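PDB 2QTP: uncharacterized protein from Silicibacter pomeroyi DSS-3, which is of unknown function but, as a DUF1185 family member with a variant of the Bacillus chorismate mutase fold, may act in amino-acid metabolism. Local coordinates for residues 51-56 with 97-101; 62-66 with 165-169; 83-87 with 125-131; 118-122 with 133-137. All coordinates share one frame. Residue numbers count along the deposited sequence, not the author numbering.

Interaction 1 of 4, residues 51-56 with 97-101; sequences LMDTGA and AILHP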
loop_
_atom_site.group_PDB
_atom_site.type_symbol
_atom_site.label_atom_id
_atom_site.label_comp_id
_atom_site.label_asym_id
_atom_site.label_seq_id
_atom_site.Cartn_x
_atom_site.Cartn_y
_atom_site.Cartn_z
ATOM N N LEU A 51 -0.214 0.028 -16.360
ATOM C CA LEU A 51 -0.292 0.182 -14.908
ATOM C C LEU A 51 -1.067 -0.948 -14.213
ATOM O O LEU A 51 -0.758 -1.241 -13.075
ATOM C CB LEU A 51 -0.843 1.545 -14.490
ATOM C CG LEU A 51 0.121 2.741 -14.510
ATOM C CD1 LEU A 51 -0.620 4.006 -14.122
ATOM C CD2 LEU A 51 1.325 2.569 -13.623
HETATM N N MSE A 52 -2.074 -1.554 -14.875
HETATM C CA MSE A 52 -2.808 -2.665 -14.294
HETATM C C MSE A 52 -1.908 -3.888 -14.200
HETATM O O MSE A 52 -1.924 -4.585 -13.185
HETATM C CB MSE A 52 -4.076 -3.015 -15.094
HETATM C CG MSE A 52 -5.099 -1.878 -15.246
HETATM SE SE MSE A 52 -6.761 -2.401 -15.990
HETATM C CE MSE A 52 -7.560 -0.616 -15.871
ATOM N N ASP A 53 -1.143 -4.155 -15.257
ATOM C CA ASP A 53 -0.192 -5.271 -15.257
ATOM C C ASP A 53 0.872 -5.058 -14.191
ATOM O O ASP A 53 1.181 -5.972 -13.454
ATOM C CB ASP A 53 0.464 -5.436 -16.621
ATOM C CG ASP A 53 -0.504 -5.897 -17.697
ATOM O OD1 ASP A 53 -1.588 -6.438 -17.391
ATOM O OD2 ASP A 53 -0.167 -5.693 -18.868
ATOM N N THR A 54 1.392 -3.841 -14.062
ATOM C CA THR A 54 2.388 -3.519 -12.985
ATOM C C THR A 54 1.782 -3.671 -11.571
ATOM O O THR A 54 2.401 -4.192 -10.667
ATOM C CB THR A 54 2.962 -2.081 -13.159
ATOM O OG1 THR A 54 3.639 -2.014 -14.410
ATOM C CG2 THR A 54 3.946 -1.711 -12.075
ATOM N N GLY A 55 0.547 -3.229 -11.404
ATOM C CA GLY A 55 -0.164 -3.373 -10.155
ATOM C C GLY A 55 -0.376 -4.804 -9.751
ATOM O O GLY A 55 -0.294 -5.120 -8.587
ATOM N N ALA A 56 -0.658 -5.681 -10.701
ATOM C CA ALA A 56 -0.786 -7.113 -10.407
ATOM C C ALA A 56 0.487 -7.691 -9.762
ATOM O O ALA A 56 0.401 -8.386 -8.763
ATOM C CB ALA A 56 -1.168 -7.901 -11.675
ATOM N N ALA A 97 -5.876 2.414 -11.712
ATOM C CA ALA A 97 -5.383 1.364 -12.586
ATOM C C ALA A 97 -4.446 0.469 -11.827
ATOM O O ALA A 97 -4.550 -0.752 -11.876
ATOM C CB ALA A 97 -4.678 1.964 -13.827
ATOM N N ILE A 98 -3.495 1.087 -11.139
ATOM C CA ILE A 98 -2.529 0.315 -10.364
ATOM C C ILE A 98 -3.227 -0.571 -9.294
ATOM O O ILE A 98 -2.812 -1.689 -9.079
ATOM C CB ILE A 98 -1.319 1.211 -9.841
ATOM C CG1 ILE A 98 0.005 0.528 -10.211
ATOM C CG2 ILE A 98 -1.442 1.483 -8.401
ATOM C CD1 ILE A 98 1.225 1.207 -9.795
ATOM N N LEU A 99 -4.359 -0.147 -8.757
ATOM C CA LEU A 99 -5.112 -0.899 -7.744
ATOM C C LEU A 99 -6.197 -1.831 -8.277
ATOM O O LEU A 99 -6.886 -2.502 -7.503
ATOM C CB LEU A 99 -5.820 0.111 -6.802
ATOM C CG LEU A 99 -4.914 1.014 -5.934
ATOM C CD1 LEU A 99 -5.745 2.054 -5.173
ATOM C CD2 LEU A 99 -4.005 0.190 -5.001
ATOM N N HIS A 100 -6.388 -1.827 -9.583
ATOM C CA HIS A 100 -7.476 -2.579 -10.229
ATOM C C HIS A 100 -7.434 -4.102 -10.021
ATOM O O HIS A 100 -8.421 -4.681 -9.593
ATOM C CB HIS A 100 -7.505 -2.226 -11.713
ATOM C CG HIS A 100 -8.521 -2.988 -12.487
ATOM N ND1 HIS A 100 -9.845 -2.616 -12.536
ATOM C CD2 HIS A 100 -8.422 -4.139 -13.196
ATOM C CE1 HIS A 100 -10.515 -3.502 -13.256
ATOM N NE2 HIS A 100 -9.678 -4.440 -13.665
ATOM N N PRO A 101 -6.302 -4.759 -10.309
ATOM C CA PRO A 101 -6.286 -6.221 -10.137
ATOM C C PRO A 101 -6.517 -6.683 -8.734
ATOM O O PRO A 101 -6.068 -6.025 -7.809
ATOM C CB PRO A 101 -4.863 -6.605 -10.570
ATOM C CG PRO A 101 -4.081 -5.366 -10.501
ATOM C CD PRO A 101 -5.029 -4.277 -10.860
#
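Helix 51-56, part of the long helix 49-70, lies so close to the end of helix 92-98 that the CA atoms of G55 and I98 are 4.4 Å apart. Three CA-H...O contacts mark this approach: G55 CA to I98 O at 3.3 Å, M52 CA to A97 O at 3.5 Å and I98 CA to L51 O at 3.6 Å. G55 has to be small, since an ideal CB would sit 2.0 Å from I98 O. Around this backbone core, L51 CB meets A97 CB at 3.9 Å and L51 CD2 meets I98 CD1 at 4.1 Å. After the helix ends, P101 CG rests 3.4 Å from A56 N and 3.5 Å from M52 O. The selenomethionine M52 places SE 4.1 Å from the centroid of the H100 ring, 31° off its normal, an oblique sulfur-aromatic contact with CE over one face. I98 also reaches I163 and V165 of strand 162-171. Glycine and alanine thus permit a close approach made of van der Waals and CA-H...O contacts.

Interaction 2 of 4, residues 62-66 with 165-169; sequences LGERC and VAVAV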
loop_
_atom_site.group_PDB
_atom_site.type_symbol
_atom_site.label_atom_id
_atom_site.label_comp_id
_atom_site.label_asym_id
_atom_site.label_seq_id
_atom_site.Cartn_x
_atom_site.Cartn_y
_atom_site.Cartn_z
ATOM N N LEU A 62 4.205 -7.023 -2.672
ATOM C CA LEU A 62 4.003 -6.325 -1.408
ATOM C C LEU A 62 3.201 -7.174 -0.424
ATOM O O LEU A 62 3.475 -7.168 0.791
ATOM C CB LEU A 62 3.362 -4.949 -1.640
ATOM C CG LEU A 62 4.122 -3.933 -2.507
ATOM C CD1 LEU A 62 3.282 -2.642 -2.892
ATOM C CD2 LEU A 62 5.475 -3.555 -1.879
ATOM N N GLY A 63 2.238 -7.940 -0.927
ATOM C CA GLY A 63 1.499 -8.862 -0.052
ATOM C C GLY A 63 2.411 -9.920 0.583
ATOM O O GLY A 63 2.256 -10.261 1.741
ATOM N N GLU A 64 3.359 -10.427 -0.195
ATOM C CA GLU A 64 4.349 -11.391 0.265
ATOM C C GLU A 64 5.302 -10.748 1.275
ATOM O O GLU A 64 5.663 -11.392 2.259
ATOM C CB GLU A 64 5.141 -11.958 -0.924
ATOM C CG GLU A 64 6.407 -12.787 -0.548
ATOM C CD GLU A 64 6.092 -14.131 0.135
ATOM O OE1 GLU A 64 5.013 -14.707 -0.140
ATOM O OE2 GLU A 64 6.932 -14.628 0.933
ATOM N N ARG A 65 5.721 -9.504 1.038
ATOM C CA ARG A 65 6.585 -8.811 2.004
ATOM C C ARG A 65 5.878 -8.650 3.340
ATOM O O ARG A 65 6.492 -8.829 4.398
ATOM C CB ARG A 65 7.066 -7.443 1.492
ATOM C CG ARG A 65 7.948 -7.500 0.241
ATOM C CD ARG A 65 9.251 -8.310 0.418
ATOM N NE ARG A 65 10.090 -7.700 1.444
ATOM C CZ ARG A 65 11.065 -6.809 1.230
ATOM N NH1 ARG A 65 11.405 -6.418 -0.004
ATOM N NH2 ARG A 65 11.723 -6.321 2.285
ATOM N N CYS A 66 4.580 -8.353 3.300
ATOM C CA CYS A 66 3.775 -8.242 4.529
ATOM C C CYS A 66 3.783 -9.508 5.364
ATOM O O CYS A 66 4.053 -9.459 6.562
ATOM C CB CYS A 66 2.327 -7.867 4.205
ATOM S SG CYS A 66 2.069 -6.140 3.919
ATOM N N VAL A 165 2.668 2.855 -3.871
ATOM C CA VAL A 165 1.633 1.827 -3.743
ATOM C C VAL A 165 1.862 1.055 -2.428
ATOM O O VAL A 165 2.972 0.718 -2.132
ATOM C CB VAL A 165 1.760 0.850 -4.937
ATOM C CG1 VAL A 165 0.617 -0.174 -4.922
ATOM C CG2 VAL A 165 1.834 1.657 -6.266
ATOM N N ALA A 166 0.805 0.751 -1.691
ATOM C CA ALA A 166 0.872 0.064 -0.422
ATOM C C ALA A 166 -0.128 -1.091 -0.311
ATOM O O ALA A 166 -1.262 -1.012 -0.797
ATOM C CB ALA A 166 0.630 1.076 0.747
ATOM N N VAL A 167 0.321 -2.172 0.335
ATOM C CA VAL A 167 -0.527 -3.304 0.734
ATOM C C VAL A 167 -0.326 -3.530 2.243
ATOM O O VAL A 167 0.817 -3.540 2.739
ATOM C CB VAL A 167 -0.168 -4.575 -0.057
ATOM C CG1 VAL A 167 -0.863 -5.799 0.534
ATOM C CG2 VAL A 167 -0.482 -4.375 -1.597
ATOM N N ALA A 168 -1.426 -3.696 2.975
ATOM C CA ALA A 168 -1.385 -3.907 4.419
ATOM C C ALA A 168 -2.135 -5.185 4.771
ATOM O O ALA A 168 -3.062 -5.578 4.057
ATOM C CB ALA A 168 -2.011 -2.724 5.139
ATOM N N VAL A 169 -1.707 -5.813 5.865
ATOM C CA VAL A 169 -2.269 -7.032 6.417
ATOM C C VAL A 169 -2.191 -6.902 7.946
ATOM O O VAL A 169 -1.269 -6.269 8.468
ATOM C CB VAL A 169 -1.458 -8.291 5.948
ATOM C CG1 VAL A 169 -2.107 -9.566 6.440
ATOM C CG2 VAL A 169 -1.353 -8.340 4.410
#
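L62 lays its side chain over strand 165-169, with CD1 3.5 Å from V165 O and 4.2 Å from V165 CG1, while its CB lies 3.9 Å from V167 CG2. This is alpha/beta packing, the long helix 49-70 against one face of the mixed sheet, within a variant of the Bacillus chorismate mutase fold. The short axes approach to 7.7 Å, and their N-to-C directions differ by 39° (signed crossing angle -39°), so helix and strand run roughly the same way. One helical turn matches two strand residues: the nearest CA pairs are L62 with V167 at 5.9 Å and C66 with V169 at 6.4 Å. L62 and C66, four residues apart, both direct CA-to-CB toward the strand, and V167 and V169 do the same toward the helix. Between them G63 brings its bare CA to 3.9 Å from V167 CG1. A166 and A168 point away and pack on V133 of strand 131-135, so the strand is covered on both faces. Its edges are occupied: V165, V167 and V169 share backbone hydrogen bonds with strand 21-37, A166 and A168 with strand 79-86. The contact is therefore buried; its side-chain pairs are apolar. At its C-terminal end C66 CB touches V169 CG2 at 3.7 Å, and C66 SG comes within 3.1 Å of V167 O.

Interaction 3 of 4, residues 83-87 with 125-131; sequences SAMVG and GSPGQVL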
loop_
_atom_site.group_PDB
_atom_site.type_symbol
_atom_site.label_atom_id
_atom_site.label_comp_id
_atom_site.label_asym_id
_atom_site.label_seq_id
_atom_site.Cartn_x
_atom_site.Cartn_y
_atom_site.Cartn_z
ATOM N N SER A 83 -3.638 0.716 -1.103
ATOM C CA SER A 83 -3.826 2.107 -1.464
ATOM C C SER A 83 -2.753 2.498 -2.407
ATOM O O SER A 83 -1.721 1.840 -2.472
ATOM C CB SER A 83 -3.679 3.042 -0.228
ATOM O OG SER A 83 -4.800 2.931 0.557
ATOM N N ALA A 84 -2.950 3.631 -3.077
ATOM C CA ALA A 84 -1.910 4.177 -3.951
ATOM C C ALA A 84 -2.009 5.713 -3.916
ATOM O O ALA A 84 -3.083 6.294 -3.840
ATOM C CB ALA A 84 -2.032 3.644 -5.385
HETATM N N MSE A 85 -0.857 6.352 -3.925
HETATM C CA MSE A 85 -0.784 7.796 -3.965
HETATM C C MSE A 85 -0.002 8.130 -5.217
HETATM O O MSE A 85 1.166 7.746 -5.363
HETATM C CB MSE A 85 -0.071 8.372 -2.745
HETATM C CG MSE A 85 0.015 9.914 -2.666
HETATM SE SE MSE A 85 1.046 10.537 -1.135
HETATM C CE MSE A 85 -0.387 10.579 0.207
ATOM N N VAL A 86 -0.645 8.914 -6.078
ATOM C CA VAL A 86 -0.055 9.359 -7.333
ATOM C C VAL A 86 0.686 10.673 -7.100
ATOM O O VAL A 86 0.211 11.564 -6.381
ATOM C CB VAL A 86 -1.148 9.585 -8.408
ATOM C CG1 VAL A 86 -0.536 9.686 -9.805
ATOM C CG2 VAL A 86 -2.163 8.469 -8.352
ATOM N N GLY A 87 1.862 10.800 -7.696
ATOM C CA GLY A 87 2.550 12.093 -7.655
ATOM C C GLY A 87 1.850 13.133 -8.516
ATOM O O GLY A 87 1.001 12.823 -9.387
ATOM N N GLY A 125 -0.768 13.068 -4.165
ATOM C CA GLY A 125 0.017 13.670 -3.098
ATOM C C GLY A 125 1.362 14.123 -3.562
ATOM O O GLY A 125 1.653 14.150 -4.753
ATOM N N SER A 126 2.193 14.453 -2.604
ATOM C CA SER A 126 3.538 14.904 -2.865
ATOM C C SER A 126 4.490 14.255 -1.842
ATOM O O SER A 126 4.034 13.536 -0.925
ATOM C CB SER A 126 3.571 16.425 -2.855
ATOM O OG SER A 126 3.065 16.932 -1.641
ATOM N N PRO A 127 5.809 14.452 -2.021
ATOM C CA PRO A 127 6.758 13.760 -1.143
ATOM C C PRO A 127 6.509 13.975 0.339
ATOM O O PRO A 127 6.342 15.104 0.765
ATOM C CB PRO A 127 8.106 14.352 -1.564
ATOM C CG PRO A 127 7.901 14.710 -3.016
ATOM C CD PRO A 127 6.499 15.235 -3.066
ATOM N N GLY A 128 6.465 12.894 1.115
ATOM C CA GLY A 128 6.319 13.002 2.553
ATOM C C GLY A 128 4.893 13.008 3.064
ATOM O O GLY A 128 4.701 12.921 4.250
ATOM N N GLN A 129 3.890 13.093 2.187
ATOM C CA GLN A 129 2.513 13.100 2.634
ATOM C C GLN A 129 2.090 11.700 3.048
ATOM O O GLN A 129 2.488 10.676 2.433
ATOM C CB GLN A 129 1.550 13.550 1.546
ATOM C CG GLN A 129 1.500 15.012 1.237
ATOM C CD GLN A 129 0.384 15.303 0.239
ATOM O OE1 GLN A 129 -0.650 14.631 0.235
ATOM N NE2 GLN A 129 0.587 16.299 -0.605
ATOM N N VAL A 130 1.252 11.681 4.078
ATOM C CA VAL A 130 0.735 10.461 4.666
ATOM C C VAL A 130 -0.384 9.831 3.840
ATOM O O VAL A 130 -1.301 10.507 3.380
ATOM C CB VAL A 130 0.254 10.702 6.138
ATOM C CG1 VAL A 130 -0.485 9.486 6.646
ATOM C CG2 VAL A 130 1.446 11.106 7.049
ATOM N N LEU A 131 -0.266 8.522 3.614
ATOM C CA LEU A 131 -1.286 7.756 2.887
ATOM C C LEU A 131 -1.915 6.834 3.917
ATOM O O LEU A 131 -1.212 6.095 4.611
ATOM C CB LEU A 131 -0.645 6.915 1.749
ATOM C CG LEU A 131 -1.461 5.944 0.902
ATOM C CD1 LEU A 131 -2.542 6.654 0.054
ATOM C CD2 LEU A 131 -0.471 5.122 0.005
#
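S83 begins the contact with its CB 3.8 Å from L131 CD1; its OG is hydrogen-bonded to S121 OG and D132 O. At A84 the CB points away, yet its carbonyl O still lies 3.9 Å from L131 CD1. The selenomethionine M85 buries 122 Å² against 125-131. Its extended chi1 and chi2 (both t) and chi3 at -87° carry CE to 3.3 Å from V130 O. G125 to V130 connect strand 120-124, the parallel neighbour of strand 79-86 in the mixed sheet, to strand 131-135, which L131 begins. The connection reverses through a type II beta turn from S126 to Q129, closed by Q129 N to S126 O at 3.1 Å; a CB at G128 would jam against P127 O, hence glycine. An ideal CB on G125 would clash 2.5 Å from M85 SE, so glycine leaves that side chain room. V86 O accepts a hydrogen bond from G125 N (2.9 Å, 165°), and G87 CA lies 3.7 Å from G125 O.

Interaction 4 of 4, residues 118-122 with 133-137; sequences VPSSK and VPLGH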
loop_
_atom_site.group_PDB
_atom_site.type_symbol
_atom_site.label_atom_id
_atom_site.label_comp_id
_atom_site.label_asym_id
_atom_site.label_seq_id
_atom_site.Cartn_x
_atom_site.Cartn_y
_atom_site.Cartn_z
ATOM N N VAL A 118 -11.590 -6.555 -0.594
ATOM C CA VAL A 118 -10.473 -5.813 0.015
ATOM C C VAL A 118 -10.643 -4.286 -0.161
ATOM O O VAL A 118 -10.812 -3.801 -1.279
ATOM C CB VAL A 118 -9.125 -6.301 -0.591
ATOM C CG1 VAL A 118 -7.959 -5.390 -0.233
ATOM C CG2 VAL A 118 -8.862 -7.735 -0.146
ATOM N N PRO A 119 -10.623 -3.518 0.945
ATOM C CA PRO A 119 -10.777 -2.076 0.734
ATOM C C PRO A 119 -9.557 -1.448 0.055
ATOM O O PRO A 119 -8.439 -1.942 0.201
ATOM C CB PRO A 119 -10.971 -1.531 2.148
ATOM C CG PRO A 119 -10.332 -2.523 3.043
ATOM C CD PRO A 119 -10.480 -3.864 2.369
ATOM N N SER A 120 -9.785 -0.409 -0.741
ATOM C CA SER A 120 -8.678 0.329 -1.346
ATOM C C SER A 120 -8.949 1.832 -1.305
ATOM O O SER A 120 -10.092 2.233 -1.202
ATOM C CB SER A 120 -8.458 -0.135 -2.781
ATOM O OG SER A 120 -9.563 0.205 -3.565
ATOM N N SER A 121 -7.912 2.667 -1.329
ATOM C CA SER A 121 -8.120 4.114 -1.442
ATOM C C SER A 121 -7.077 4.646 -2.399
ATOM O O SER A 121 -5.998 4.096 -2.522
ATOM C CB SER A 121 -8.033 4.833 -0.083
ATOM O OG SER A 121 -6.694 4.908 0.379
ATOM N N LYS A 122 -7.402 5.727 -3.085
ATOM C CA LYS A 122 -6.484 6.349 -4.029
ATOM C C LYS A 122 -6.448 7.831 -3.703
ATOM O O LYS A 122 -7.470 8.410 -3.358
ATOM C CB LYS A 122 -6.938 6.122 -5.472
ATOM C CG LYS A 122 -8.360 6.462 -5.719
ATOM C CD LYS A 122 -8.853 6.004 -7.090
ATOM C CE LYS A 122 -10.259 6.539 -7.292
ATOM N NZ LYS A 122 -11.089 5.758 -8.222
ATOM N N VAL A 133 -3.850 3.601 4.636
ATOM C CA VAL A 133 -4.181 2.319 4.012
ATOM C C VAL A 133 -5.345 1.672 4.791
ATOM O O VAL A 133 -5.216 1.358 5.950
ATOM C CB VAL A 133 -2.983 1.376 3.969
ATOM C CG1 VAL A 133 -3.310 0.158 3.060
ATOM C CG2 VAL A 133 -1.739 2.129 3.507
ATOM N N PRO A 134 -6.494 1.495 4.147
ATOM C CA PRO A 134 -7.632 0.890 4.822
ATOM C C PRO A 134 -7.415 -0.603 5.142
ATOM O O PRO A 134 -6.606 -1.268 4.500
ATOM C CB PRO A 134 -8.766 1.091 3.819
ATOM C CG PRO A 134 -8.123 1.272 2.540
ATOM C CD PRO A 134 -6.782 1.832 2.751
ATOM N N LEU A 135 -8.089 -1.106 6.159
ATOM C CA LEU A 135 -7.967 -2.516 6.548
ATOM C C LEU A 135 -9.373 -3.074 6.742
ATOM O O LEU A 135 -10.070 -2.700 7.682
ATOM C CB LEU A 135 -7.157 -2.679 7.838
ATOM C CG LEU A 135 -5.635 -2.573 7.755
ATOM C CD1 LEU A 135 -5.023 -2.469 9.167
ATOM C CD2 LEU A 135 -5.056 -3.753 7.005
ATOM N N GLY A 136 -9.791 -3.946 5.841
ATOM C CA GLY A 136 -11.109 -4.527 5.930
ATOM C C GLY A 136 -10.977 -5.938 6.457
ATOM O O GLY A 136 -10.144 -6.707 5.960
ATOM N N HIS A 137 -11.800 -6.269 7.457
ATOM C CA HIS A 137 -11.848 -7.612 8.053
ATOM C C HIS A 137 -12.640 -8.542 7.152
ATOM O O HIS A 137 -12.318 -9.717 7.046
ATOM C CB HIS A 137 -12.472 -7.579 9.460
ATOM C CG HIS A 137 -11.473 -7.590 10.581
ATOM N ND1 HIS A 137 -10.665 -6.509 10.881
ATOM C CD2 HIS A 137 -11.184 -8.542 11.507
ATOM C CE1 HIS A 137 -9.905 -6.804 11.926
ATOM N NE2 HIS A 137 -10.205 -8.029 12.328
#
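Two prolines in C-gamma endo pucker form the centre of this contact: P119 CB meets P134 CB at 3.8 Å, and each residue has 73 Å² covered by the other segment. The P119 ring also extends along 133-137, its CG lying 3.9 Å from L135 C and 3.2 Å from G136 N. Glycine suits that position, because an ideal CB on G136 would fall 2.7 Å from P119 CD. S120 directs its CB away, although its backbone C remains 4.0 Å from P134 CG. S121 turns its CB back toward the partner; with chi1 at 73° (p), its OG lies 3.9 Å from P134 CD and hydrogen-bonds to S83 OG of strand 79-86. V133 and L135 point CA-to-CB away from 118-122 and pack on strand 162-171, V133 on A166 and A168, L135 on A168 and T170. Segment 133-137 therefore meets the 120-124 side of the mixed sheet through P134 and the backbone of L135 and G136, and its strand 162-171 through the V133 and L135 side chains. Strand 133-135 pairs through its backbone with strand 148-152, while S121 pairs with strand 79-86. The arrangement is that of a two-stranded antiparallel sheet packed on a larger mixed sheet.

Interactions 1 and 2 lie about 14 Å apart, centre to centre, along helix 49-70, and meet where I98 CD1 touches V165 CG2 at 3.6 Å. Interaction 2 joins that helix to strand 162-171, whose sheet neighbour 79-86 carries interaction 3. Interactions 3 and 4, about 15 Å apart between centres, involve the neighbouring parallel strands 79-86 and 120-124 and then the chain leading into strand 131-135. Along the sequence, both are nested within the loop closed by interaction 2, while interaction 1 closes before interaction 4 opens. V167 and V169 face helix 49-70 while A166 and A168 face V133 and L135, so the mixed sheet lies between helix and two-stranded sheet in one compact domain.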